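PDB 3IV0: SusD homolog from Bacteroides thetaiotaomicron VPI-5482, which probably binds glycans at the cell surface as a member of the SusD family, although its own ligand has not been established. Local coordinates for residues M50-I55 with L68-M73; F95-I99 with S134-I138; Y228-V232 with A377-L381; A244-L248 with Y367-L371; S291-K295 with T354-N358. All coordinates share one frame; numbering follows the deposited sequence. Where two conformers were deposited one is given.

Contact 1 (M50-I55 with L68-M73)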
# COMPACT_ATOMS: atom_id res chain seq x y z
N MSE A 50 4.33 2.04 -10.14
CA MSE A 50 4.91 2.51 -11.41
C MSE A 50 6.32 3.09 -11.27
O MSE A 50 7.15 2.99 -12.19
CB MSE A 50 3.96 3.53 -12.02
CG MSE A 50 2.59 2.94 -12.44
SE MSE A 50 1.42 4.28 -13.07
CE MSE A 50 2.20 4.60 -14.80
N ARG A 51 6.61 3.71 -10.15
CA ARG A 51 7.84 4.44 -9.97
C ARG A 51 9.02 3.48 -9.93
O ARG A 51 9.02 2.50 -9.18
CB ARG A 51 7.80 5.25 -8.69
CG ARG A 51 8.93 6.22 -8.58
CD ARG A 51 8.74 7.14 -7.39
NE ARG A 51 9.85 8.08 -7.25
CZ ARG A 51 9.94 8.96 -6.28
NH1 ARG A 51 9.00 9.03 -5.35
NH2 ARG A 51 10.96 9.76 -6.20
N CYS A 52 10.03 3.74 -10.78
CA CYS A 52 11.20 2.88 -10.94
C CYS A 52 10.87 1.47 -11.41
O CYS A 52 11.69 0.57 -11.27
CB CYS A 52 12.07 2.83 -9.67
SG CYS A 52 12.71 4.45 -9.19
N ALA A 53 9.65 1.26 -11.95
CA ALA A 53 9.27 -0.01 -12.51
C ALA A 53 9.72 -0.09 -13.99
O ALA A 53 9.73 0.95 -14.68
CB ALA A 53 7.75 -0.19 -12.42
N PRO A 54 10.08 -1.29 -14.45
CA PRO A 54 10.51 -1.49 -15.85
C PRO A 54 9.30 -1.57 -16.78
O PRO A 54 8.98 -2.63 -17.35
CB PRO A 54 11.29 -2.78 -15.76
CG PRO A 54 10.63 -3.55 -14.72
CD PRO A 54 10.18 -2.53 -13.67
N ILE A 55 8.65 -0.42 -16.94
CA ILE A 55 7.41 -0.29 -17.69
C ILE A 55 7.59 0.69 -18.84
O ILE A 55 8.40 1.63 -18.77
CB ILE A 55 6.23 0.12 -16.78
CG1 ILE A 55 6.46 1.46 -16.09
CG2 ILE A 55 5.93 -0.99 -15.79
CD1 ILE A 55 5.20 1.93 -15.29
N LEU A 68 7.79 8.36 -14.37
CA LEU A 68 7.78 7.49 -13.19
C LEU A 68 8.82 6.41 -13.29
O LEU A 68 9.60 6.20 -12.35
CB LEU A 68 6.39 6.90 -12.98
CG LEU A 68 5.39 7.93 -12.48
CD1 LEU A 68 3.98 7.43 -12.68
CD2 LEU A 68 5.65 8.31 -11.01
N ALA A 69 8.88 5.74 -14.44
CA ALA A 69 9.84 4.66 -14.65
C ALA A 69 11.27 5.10 -14.38
O ALA A 69 12.08 4.32 -13.88
CB ALA A 69 9.74 4.13 -16.09
N ASN A 70 11.56 6.33 -14.76
CA ASN A 70 12.90 6.90 -14.72
C ASN A 70 13.18 7.75 -13.52
O ASN A 70 14.25 8.36 -13.40
CB ASN A 70 13.14 7.73 -15.97
CG ASN A 70 13.15 6.91 -17.24
OD1 ASN A 70 13.51 5.73 -17.23
ND2 ASN A 70 12.74 7.54 -18.35
N ASN A 71 12.22 7.84 -12.59
CA ASN A 71 12.37 8.71 -11.43
C ASN A 71 12.64 10.17 -11.81
O ASN A 71 13.28 10.90 -11.05
CB ASN A 71 13.43 8.16 -10.46
CG ASN A 71 13.34 8.78 -9.08
OD1 ASN A 71 12.23 8.99 -8.57
ND2 ASN A 71 14.47 9.13 -8.48
N ASP A 72 12.07 10.60 -12.94
CA ASP A 72 12.20 11.97 -13.42
C ASP A 72 11.06 12.80 -12.84
O ASP A 72 10.19 13.31 -13.58
CB ASP A 72 12.16 11.98 -14.96
CG ASP A 72 12.78 13.24 -15.60
OD1 ASP A 72 13.03 14.30 -14.96
OD2 ASP A 72 12.97 13.16 -16.84
N MSE A 73 11.09 12.96 -11.52
CA MSE A 73 9.93 13.51 -10.84
C MSE A 73 9.85 15.00 -11.07
O MSE A 73 8.76 15.60 -11.00
CB MSE A 73 9.95 13.14 -9.33
CG MSE A 73 10.18 11.71 -9.04
SE MSE A 73 8.78 10.58 -9.89
CE MSE A 73 7.40 10.90 -8.57
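R51 and N71 make the central polar contact between these two turns. NE and NH2 of R51 close side-on about a single atom, N71 OD1, at 2.9 Å and 2.8 Å respectively. That oxygen sits almost in the guanidinium plane, and NH2 arrives in the carbonyl plane, on a lone pair, whereas NE is tilted from it. The reach comes from an extended chain whose CG is anti to the backbone N (chi1 -169°). Over one guanidinium face folds the selenomethionine M73, its chain bent so that CG comes within 3.5 Å of R51 NH2. The backbones are joined as well: C52 N donates a straight bond of 2.9 Å to L68 O (172°). N71 N reaches that oxygen from the opposite face of its plane, so L68 O is gripped from both sides. L68 CD1 lies 4.0 Å from CB of selenomethionine M50, and A69 CB packs against I55 CG1 and beside the carbonyl oxygen of A53. In the second shell, T460 O takes a further bond from R51 NH2, A458 O receives N71 ND2, and W461 forms a cation-pi contact with R51. A leucine here, lacking both donors, would probably leave N71 OD1 without its mates and the amide freer to turn. A type II turn from M50 to A53, after helix 43-50, is thus joined to a Schellman motif, with N71 at positive phi, that ends helix 63-69.

Contact 2 (F95-I99 with S134-I138); sequences FYTAI and SYFFI
F95 leans on I138 and F137 across two helices that run nearly antiparallel, the axes of their short segments 9.8 Å apart at closest approach and at 155° to one another. Its side chain can be followed outward. CB lies 3.6 Å from I138 CG2, and ring atom CG takes up the same methyl. CD2 comes closer still to it, at a separation short enough to be read with caution. Farther out along the ring, CE1 rests 3.8 Å from F137 CB, and CZ at the tip lies a little farther from that same carbon. I138 thereby serves two aromatic partners: with CG1 between the backbone N and the carbonyl carbon (chi1 60°), CD1 is carried to Y96, 3.5 Å from its CZ, while CG2 is given to F95. One turn along, I99 packs its CG1 3.6 Å from S134 CB and sets CD1 squarely over the centre of the Y135 ring, 3.7 Å from the centroid and 6° off the normal, a CH-pi contact. I99 CG2 reaches the phenolic end of that ring, touching Y135 OH at 3.5 Å. Around this core, F43 meets F95 and F33 meets F137, both edge-to-face. The polar tips look to other partners: Y96 OH bonds to P146 O, Y135 OH to Y148 O and S134 OG to M130 O. The chemistry is therefore that of a buried apolar seam, in which apolar packing and one CH-pi contact join the helices and the few hydroxyls are satisfied by backbone carbonyls.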
# COMPACT_ATOMS: atom_id res chain seq x y z
N PHE A 95 -4.67 13.86 2.60
CA PHE A 95 -4.26 13.05 3.76
C PHE A 95 -4.39 13.87 5.04
O PHE A 95 -4.81 13.33 6.08
CB PHE A 95 -2.79 12.59 3.62
CG PHE A 95 -2.59 11.52 2.59
CD1 PHE A 95 -3.02 10.22 2.83
CD2 PHE A 95 -1.92 11.78 1.41
CE1 PHE A 95 -2.81 9.23 1.89
CE2 PHE A 95 -1.72 10.78 0.48
CZ PHE A 95 -2.14 9.54 0.73
N TYR A 96 -3.99 15.16 5.02
CA TYR A 96 -4.15 15.95 6.24
C TYR A 96 -5.63 16.23 6.60
O TYR A 96 -5.93 16.40 7.78
CB TYR A 96 -3.34 17.25 6.20
CG TYR A 96 -1.90 17.03 6.58
CD1 TYR A 96 -1.54 16.77 7.89
CD2 TYR A 96 -0.92 17.00 5.62
CE1 TYR A 96 -0.25 16.51 8.21
CE2 TYR A 96 0.38 16.76 5.95
CZ TYR A 96 0.71 16.53 7.24
OH TYR A 96 2.04 16.26 7.52
N THR A 97 -6.53 16.20 5.64
CA THR A 97 -7.96 16.25 5.97
C THR A 97 -8.32 15.04 6.83
O THR A 97 -9.01 15.18 7.84
CB THR A 97 -8.83 16.32 4.71
OG1 THR A 97 -8.49 17.47 3.94
CG2 THR A 97 -10.35 16.36 5.06
N ALA A 98 -7.89 13.84 6.43
CA ALA A 98 -8.08 12.64 7.22
C ALA A 98 -7.48 12.77 8.60
O ALA A 98 -8.10 12.43 9.61
CB ALA A 98 -7.52 11.40 6.47
N ILE A 99 -6.23 13.21 8.64
CA ILE A 99 -5.51 13.35 9.92
C ILE A 99 -6.22 14.33 10.85
O ILE A 99 -6.41 14.05 12.03
CB ILE A 99 -4.03 13.75 9.68
CG1 ILE A 99 -3.24 12.56 9.09
CG2 ILE A 99 -3.37 14.27 10.95
CD1 ILE A 99 -1.99 13.01 8.34
N SER A 134 -2.39 7.31 7.50
CA SER A 134 -2.22 8.52 6.69
C SER A 134 -0.82 9.07 6.87
O SER A 134 -0.16 9.41 5.87
CB SER A 134 -3.27 9.56 7.06
OG SER A 134 -4.58 9.09 6.76
N TYR A 135 -0.35 9.20 8.12
CA TYR A 135 1.00 9.67 8.36
C TYR A 135 2.01 8.74 7.69
O TYR A 135 2.98 9.19 7.07
CB TYR A 135 1.33 9.78 9.86
CG TYR A 135 0.95 11.14 10.42
CD1 TYR A 135 1.54 12.28 9.93
CD2 TYR A 135 0.03 11.27 11.44
CE1 TYR A 135 1.20 13.53 10.42
CE2 TYR A 135 -0.31 12.52 11.93
CZ TYR A 135 0.26 13.63 11.40
OH TYR A 135 -0.06 14.91 11.87
N PHE A 136 1.82 7.43 7.81
CA PHE A 136 2.72 6.49 7.15
C PHE A 136 2.74 6.69 5.66
O PHE A 136 3.83 6.74 5.07
CB PHE A 136 2.34 5.07 7.48
CG PHE A 136 3.20 4.03 6.80
CD1 PHE A 136 4.56 3.96 7.05
CD2 PHE A 136 2.63 3.08 5.98
CE1 PHE A 136 5.34 2.97 6.47
CE2 PHE A 136 3.44 2.09 5.37
CZ PHE A 136 4.79 2.06 5.63
N PHE A 137 1.58 6.83 5.04
CA PHE A 137 1.55 7.02 3.59
C PHE A 137 2.25 8.29 3.16
O PHE A 137 2.94 8.32 2.11
CB PHE A 137 0.09 7.02 3.10
CG PHE A 137 -0.40 5.66 2.66
CD1 PHE A 137 -0.21 4.54 3.44
CD2 PHE A 137 -1.05 5.52 1.45
CE1 PHE A 137 -0.65 3.31 3.00
CE2 PHE A 137 -1.48 4.28 1.01
CZ PHE A 137 -1.28 3.18 1.80
N ILE A 138 2.11 9.38 3.91
CA ILE A 138 2.78 10.60 3.50
C ILE A 138 4.27 10.60 3.82
O ILE A 138 5.06 11.23 3.12
CB ILE A 138 2.08 11.89 3.99
CG1 ILE A 138 1.95 12.01 5.50
CG2 ILE A 138 0.72 12.02 3.29
CD1 ILE A 138 1.42 13.38 5.99

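Contact 3 (Y228-V232 with A377-L381)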
# COMPACT_ATOMS: atom_id res chain seq x y z
N TYR A 228 13.42 -5.11 13.73
CA TYR A 228 13.18 -6.44 13.23
C TYR A 228 12.58 -7.34 14.30
O TYR A 228 11.65 -8.09 14.04
CB TYR A 228 14.48 -7.06 12.68
CG TYR A 228 14.90 -6.61 11.30
CD1 TYR A 228 14.03 -6.65 10.21
CD2 TYR A 228 16.22 -6.24 11.05
CE1 TYR A 228 14.46 -6.32 8.94
CE2 TYR A 228 16.64 -5.91 9.79
CZ TYR A 228 15.77 -5.95 8.72
OH TYR A 228 16.21 -5.63 7.45
N ARG A 229 13.05 -7.24 15.54
CA ARG A 229 12.45 -8.00 16.62
C ARG A 229 10.99 -7.64 16.82
O ARG A 229 10.14 -8.48 17.16
CB ARG A 229 13.26 -7.82 17.92
CG ARG A 229 14.55 -8.59 17.94
CD ARG A 229 15.27 -8.36 19.27
NE ARG A 229 16.50 -9.14 19.30
CZ ARG A 229 17.45 -8.98 20.22
NH1 ARG A 229 17.31 -8.08 21.18
NH2 ARG A 229 18.53 -9.73 20.16
N ASN A 230 10.67 -6.35 16.66
CA ASN A 230 9.29 -5.92 16.75
C ASN A 230 8.45 -6.60 15.68
O ASN A 230 7.34 -7.00 15.92
CB ASN A 230 9.19 -4.40 16.55
CG ASN A 230 9.73 -3.58 17.71
OD1 ASN A 230 9.99 -4.11 18.82
ND2 ASN A 230 9.93 -2.29 17.46
N VAL A 231 8.98 -6.70 14.47
CA VAL A 231 8.22 -7.34 13.39
C VAL A 231 8.00 -8.81 13.70
O VAL A 231 6.91 -9.34 13.47
CB VAL A 231 8.91 -7.21 12.04
CG1 VAL A 231 8.19 -8.01 10.97
CG2 VAL A 231 9.02 -5.75 11.62
N VAL A 232 9.02 -9.48 14.25
CA VAL A 232 8.83 -10.89 14.67
C VAL A 232 7.75 -11.02 15.74
O VAL A 232 6.89 -11.92 15.68
CB VAL A 232 10.17 -11.48 15.13
CG1 VAL A 232 9.96 -12.85 15.77
CG2 VAL A 232 11.15 -11.55 13.96
N ALA A 377 11.84 -10.39 8.33
CA ALA A 377 12.42 -9.96 9.60
C ALA A 377 13.18 -11.10 10.23
O ALA A 377 14.28 -10.92 10.75
CB ALA A 377 11.34 -9.39 10.57
N LEU A 378 12.59 -12.28 10.23
CA LEU A 378 13.29 -13.46 10.79
C LEU A 378 14.58 -13.69 10.04
O LEU A 378 15.64 -13.93 10.66
CB LEU A 378 12.44 -14.70 10.67
CG LEU A 378 11.36 -14.84 11.72
CD1 LEU A 378 10.45 -15.99 11.32
CD2 LEU A 378 12.00 -15.07 13.10
N ALA A 379 14.53 -13.67 8.70
CA ALA A 379 15.71 -13.92 7.93
C ALA A 379 16.79 -12.88 8.20
O ALA A 379 17.98 -13.19 8.28
CB ALA A 379 15.38 -14.03 6.45
N ALA A 380 16.39 -11.64 8.44
CA ALA A 380 17.36 -10.56 8.64
C ALA A 380 18.02 -10.72 9.98
O ALA A 380 19.22 -10.45 10.12
CB ALA A 380 16.65 -9.17 8.53
N LEU A 381 17.30 -11.22 10.95
CA LEU A 381 17.86 -11.46 12.27
C LEU A 381 18.76 -12.67 12.30
O LEU A 381 19.70 -12.71 13.10
CB LEU A 381 16.77 -11.62 13.31
CG LEU A 381 16.04 -10.30 13.63
CD1 LEU A 381 14.73 -10.60 14.37
CD2 LEU A 381 16.91 -9.28 14.43
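Y228 and A377 mark the closest backbone approach, 5.1 Å between their CA atoms, where the two short helical segments cross with axes 8.9 Å apart and 137° between their N-to-C directions. Small residues permit such nearness. A377 CB presses against V231 CG1 at 3.5 Å, tighter than usual for two carbons. The tyrosine ring lies alongside the second helix rather than pointing into it: A380 CB sits over one face, 3.5 Å from the centroid and displaced toward the phenolic side, with CZ the nearest ring atom. At the root of the same side chain, Y228 CB touches L381 CG at 3.7 Å. V232 supplies the other end of the seam. Chi1 of 171° puts its CG2 anti to the carbonyl carbon, which turns this branch between L378 CD2 and L381 CD1, 3.7 Å from each. R229 borders the contact with its backbone N and with CG, both beside L381 CD1. Beyond the pair, helix 202-219 backs helix 224-238, receiving Y228 and V231 on L214, V217, M210 and N213. Helix 367-381 is covered by helix 385-398 at L378 and by helix 408-422 at A379, helix-against-helix packing consistent with the TPR-like bundle of the SusD family.

Contact 4 (A244-L248 with Y367-L371); sequences AYSLL and YAGAL
Y245 meets Y367 through a CH-pi contact: CB of Y245 stands over the centre of the Y367 ring, 3.8 Å from the centroid and only 6° from the normal. The opposite face of that ring is covered by L371 CD1 from its own helix, offset toward the rim, so the ring is held between two aliphatic groups. The rings themselves meet obliquely, with planes at 51°. Apolar packing continues through L247, whose CD2 touches Y367 CD2 at 3.8 Å and A368 CB at 3.9 Å, while its CD1 meets L371 CD1 tip to tip at 4.1 Å. Polar linkage across the interface is carried by a water, which donates to Y245 O (2.8 Å) and to Y367 OH (2.7 Å). With CG anti to the backbone N (chi1 -172°), the Y367 ring is turned against the loop, and its hydroxyl is also bonded to E239 and R394. Y245 OH is satisfied by W188 O. E263 ties the two segments together further, pairing with Y367 through the backbone and accepting from L248 N with its carboxylate. This is loop-to-helix packing with a CH-pi contact and a bridging water, within the mainly helical SusD-family fold.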
# COMPACT_ATOMS: atom_id res chain seq x y z
N ALA A 244 -9.06 -16.74 11.57
CA ALA A 244 -9.71 -15.58 10.98
C ALA A 244 -9.14 -15.26 9.60
O ALA A 244 -9.88 -14.84 8.70
CB ALA A 244 -9.57 -14.39 11.86
N TYR A 245 -7.83 -15.45 9.46
CA TYR A 245 -7.14 -15.16 8.22
C TYR A 245 -6.69 -16.45 7.57
O TYR A 245 -6.25 -17.38 8.23
CB TYR A 245 -5.93 -14.26 8.46
CG TYR A 245 -6.23 -13.02 9.27
CD1 TYR A 245 -7.40 -12.29 9.08
CD2 TYR A 245 -5.35 -12.58 10.23
CE1 TYR A 245 -7.68 -11.18 9.84
CE2 TYR A 245 -5.63 -11.45 11.00
CZ TYR A 245 -6.80 -10.77 10.81
OH TYR A 245 -7.05 -9.66 11.61
N SER A 246 -6.74 -16.49 6.25
CA SER A 246 -6.21 -17.62 5.52
C SER A 246 -5.74 -17.19 4.15
O SER A 246 -6.11 -16.11 3.66
CB SER A 246 -7.24 -18.74 5.43
OG SER A 246 -8.40 -18.25 4.87
N LEU A 247 -4.92 -18.01 3.54
CA LEU A 247 -4.54 -17.83 2.15
C LEU A 247 -5.55 -18.53 1.23
O LEU A 247 -5.69 -19.76 1.32
CB LEU A 247 -3.15 -18.41 1.92
CG LEU A 247 -2.01 -17.75 2.68
CD1 LEU A 247 -0.68 -18.43 2.28
CD2 LEU A 247 -1.95 -16.29 2.43
N LEU A 248 -6.22 -17.81 0.37
CA LEU A 248 -7.18 -18.47 -0.54
C LEU A 248 -6.45 -19.26 -1.62
O LEU A 248 -5.29 -19.01 -1.96
CB LEU A 248 -8.07 -17.43 -1.21
CG LEU A 248 -9.31 -16.97 -0.41
CD1 LEU A 248 -8.98 -16.21 0.88
CD2 LEU A 248 -10.24 -16.12 -1.33
N TYR A 367 -2.80 -10.97 3.87
CA TYR A 367 -2.14 -11.95 4.73
C TYR A 367 -0.88 -12.52 4.09
O TYR A 367 0.11 -12.70 4.79
CB TYR A 367 -3.15 -13.01 5.12
CG TYR A 367 -2.73 -14.01 6.16
CD1 TYR A 367 -2.16 -13.64 7.37
CD2 TYR A 367 -2.99 -15.35 5.96
CE1 TYR A 367 -1.81 -14.61 8.32
CE2 TYR A 367 -2.70 -16.31 6.92
CZ TYR A 367 -2.08 -15.93 8.05
OH TYR A 367 -1.77 -16.89 9.00
N ALA A 368 -0.84 -12.75 2.78
CA ALA A 368 0.38 -13.26 2.17
C ALA A 368 1.51 -12.27 2.35
O ALA A 368 2.66 -12.65 2.59
CB ALA A 368 0.19 -13.56 0.66
N GLY A 369 1.21 -10.99 2.15
CA GLY A 369 2.21 -9.93 2.36
C GLY A 369 2.77 -9.94 3.77
O GLY A 369 3.99 -9.86 3.96
N ALA A 370 1.89 -10.00 4.76
CA ALA A 370 2.30 -9.97 6.15
C ALA A 370 3.14 -11.18 6.53
O ALA A 370 4.13 -11.03 7.21
CB ALA A 370 1.08 -9.85 7.04
N LEU A 371 2.80 -12.34 5.98
CA LEU A 371 3.62 -13.52 6.23
C LEU A 371 5.02 -13.32 5.68
O LEU A 371 5.99 -13.78 6.26
CB LEU A 371 2.97 -14.78 5.60
CG LEU A 371 1.67 -15.21 6.22
CD1 LEU A 371 1.09 -16.39 5.42
CD2 LEU A 371 1.85 -15.57 7.72
O HOH W 1 -4.16 -17.79 10.02

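Contact 5 (S291-K295 with T354-N358); sequences SCLNK and TITSN. With EDO (1,2-ethanediol), chain F.
L293 and I355 meet where the flat groups are peptide planes rather than rings. Over one face of the T356–S357 peptide stands L293 CD2, 3.6 Å from S357 N and equally near I355 O of the preceding peptide. At the oxygen end of the C292 carbonyl group lies I355 CG2, 3.4 Å from C292 O. The N294 amide approaches I355 CD1 too, but that separation is implausibly short and N294 has two conformers, so the detail is doubtful. The first torsion of I355 (chi1 -54°) sets CG2 anti to the backbone N, and this branch is thereby turned toward both C292 O and L293 CD2, reaching the latter at 3.9 Å. An alanine in place of I355 is likely to open a gap beside L293 CD2 and strip C292 O of its methyl neighbour. Alongside, C292 SG rests against S357 CB at 3.6 Å. Away from this seam, K295 NZ donates to O1 of a 1,2-ethanediol at 2.8 Å, a molecule probably taken from the crystallisation liquor. At the end of the strand, T356 OG1 accepts from N358 N at 3.1 Å, an ST turn; D286 and K283 also bond that hydroxyl, and D286 reaches S357 OG. The loop after helix 284-287 thus packs against strand 354-356, which pairs antiparallel with 348-350.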
# COMPACT_ATOMS: atom_id res chain seq x y z
N SER A 291 -8.26 -6.13 -23.15
CA SER A 291 -9.23 -6.96 -23.89
C SER A 291 -10.63 -6.84 -23.28
O SER A 291 -11.64 -6.88 -23.99
CB SER A 291 -8.76 -8.41 -23.94
OG SER A 291 -8.68 -9.01 -22.66
N CYS A 292 -10.71 -6.64 -21.97
CA CYS A 292 -12.00 -6.48 -21.31
C CYS A 292 -12.48 -5.03 -21.23
O CYS A 292 -13.58 -4.77 -20.76
CB CYS A 292 -11.93 -7.09 -19.91
SG CYS A 292 -10.63 -6.33 -18.87
N LEU A 293 -11.66 -4.09 -21.71
CA LEU A 293 -11.97 -2.66 -21.67
C LEU A 293 -12.26 -2.10 -23.06
O LEU A 293 -12.41 -0.90 -23.24
CB LEU A 293 -10.80 -1.87 -21.05
CG LEU A 293 -10.40 -2.17 -19.59
CD1 LEU A 293 -9.20 -1.32 -19.18
CD2 LEU A 293 -11.61 -1.94 -18.66
N ASN A 294 -12.44 -2.95 -24.07
CA ASN A 294 -12.70 -2.42 -25.42
C ASN A 294 -11.58 -1.46 -25.90
O ASN A 294 -11.91 -0.42 -26.47
CB ASN A 294 -14.03 -1.66 -25.49
CG ASN A 294 -15.21 -2.47 -24.97
OD1 ASN A 294 -15.99 -1.98 -24.15
ND2 ASN A 294 -15.37 -3.69 -25.46
N LYS A 295 -10.31 -1.76 -25.62
CA LYS A 295 -9.23 -0.89 -26.05
C LYS A 295 -8.36 -1.77 -26.89
O LYS A 295 -8.37 -2.99 -26.71
CB LYS A 295 -8.40 -0.39 -24.86
CG LYS A 295 -9.09 0.64 -24.04
CD LYS A 295 -8.07 1.57 -23.38
CE LYS A 295 -7.38 0.91 -22.20
NZ LYS A 295 -6.53 1.90 -21.42
N THR A 354 -19.52 2.73 -18.94
CA THR A 354 -18.09 2.71 -18.65
C THR A 354 -17.69 1.40 -18.00
O THR A 354 -18.27 0.97 -17.00
CB THR A 354 -17.70 3.83 -17.70
OG1 THR A 354 -18.18 5.08 -18.20
CG2 THR A 354 -16.19 3.88 -17.53
N ILE A 355 -16.67 0.78 -18.56
CA ILE A 355 -16.19 -0.50 -18.07
C ILE A 355 -14.96 -0.31 -17.18
O ILE A 355 -14.06 0.44 -17.52
CB ILE A 355 -15.81 -1.44 -19.24
CG1 ILE A 355 -16.98 -1.59 -20.23
CG2 ILE A 355 -15.41 -2.81 -18.73
CD1 ILE A 355 -16.56 -2.35 -21.47
N THR A 356 -14.94 -1.03 -16.05
CA THR A 356 -13.70 -1.19 -15.31
C THR A 356 -13.34 -2.66 -15.26
O THR A 356 -14.20 -3.54 -15.14
CB THR A 356 -13.78 -0.62 -13.87
OG1 THR A 356 -12.53 -0.82 -13.18
CG2 THR A 356 -14.86 -1.27 -13.08
N SER A 357 -12.05 -2.91 -15.27
CA SER A 357 -11.57 -4.27 -15.12
C SER A 357 -11.47 -4.71 -13.67
O SER A 357 -11.22 -5.88 -13.41
CB SER A 357 -10.21 -4.46 -15.80
OG SER A 357 -9.17 -3.77 -15.08
N ASN A 358 -11.63 -3.76 -12.74
CA ASN A 358 -11.52 -4.09 -11.34
C ASN A 358 -12.48 -3.27 -10.48
O ASN A 358 -12.16 -2.17 -10.04
CB ASN A 358 -10.07 -3.95 -10.85
CG ASN A 358 -9.90 -4.45 -9.43
OD1 ASN A 358 -10.87 -4.93 -8.83
ND2 ASN A 358 -8.69 -4.40 -8.90
C1 EDO F . -7.75 3.08 -17.73
O1 EDO F . -7.89 2.51 -19.01
C2 EDO F . -6.61 4.06 -17.49
O2 EDO F . -5.52 3.84 -18.37

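Overall arrangement
Contacts 3 and 4 are the nearest pair: both use helix 367-381, their centres are 18 Å apart and their nearest atoms about 6 Å, contact 4 holding the start of the helix and contact 3 its end. Along the chain, contact 5 is nested in the loop closed by contact 4, itself nested in that of contact 3, yet contacts 3 and 5 lie 42 Å apart between centres, on opposite sides of the molecule's centre. Contacts 1 and 2 precede these in series, 24 Å apart between centres. No glycan is bound; the ethanediol molecules near contacts 2, 4 and 5 probably come from the crystallisation liquor and do not by themselves identify a sugar site.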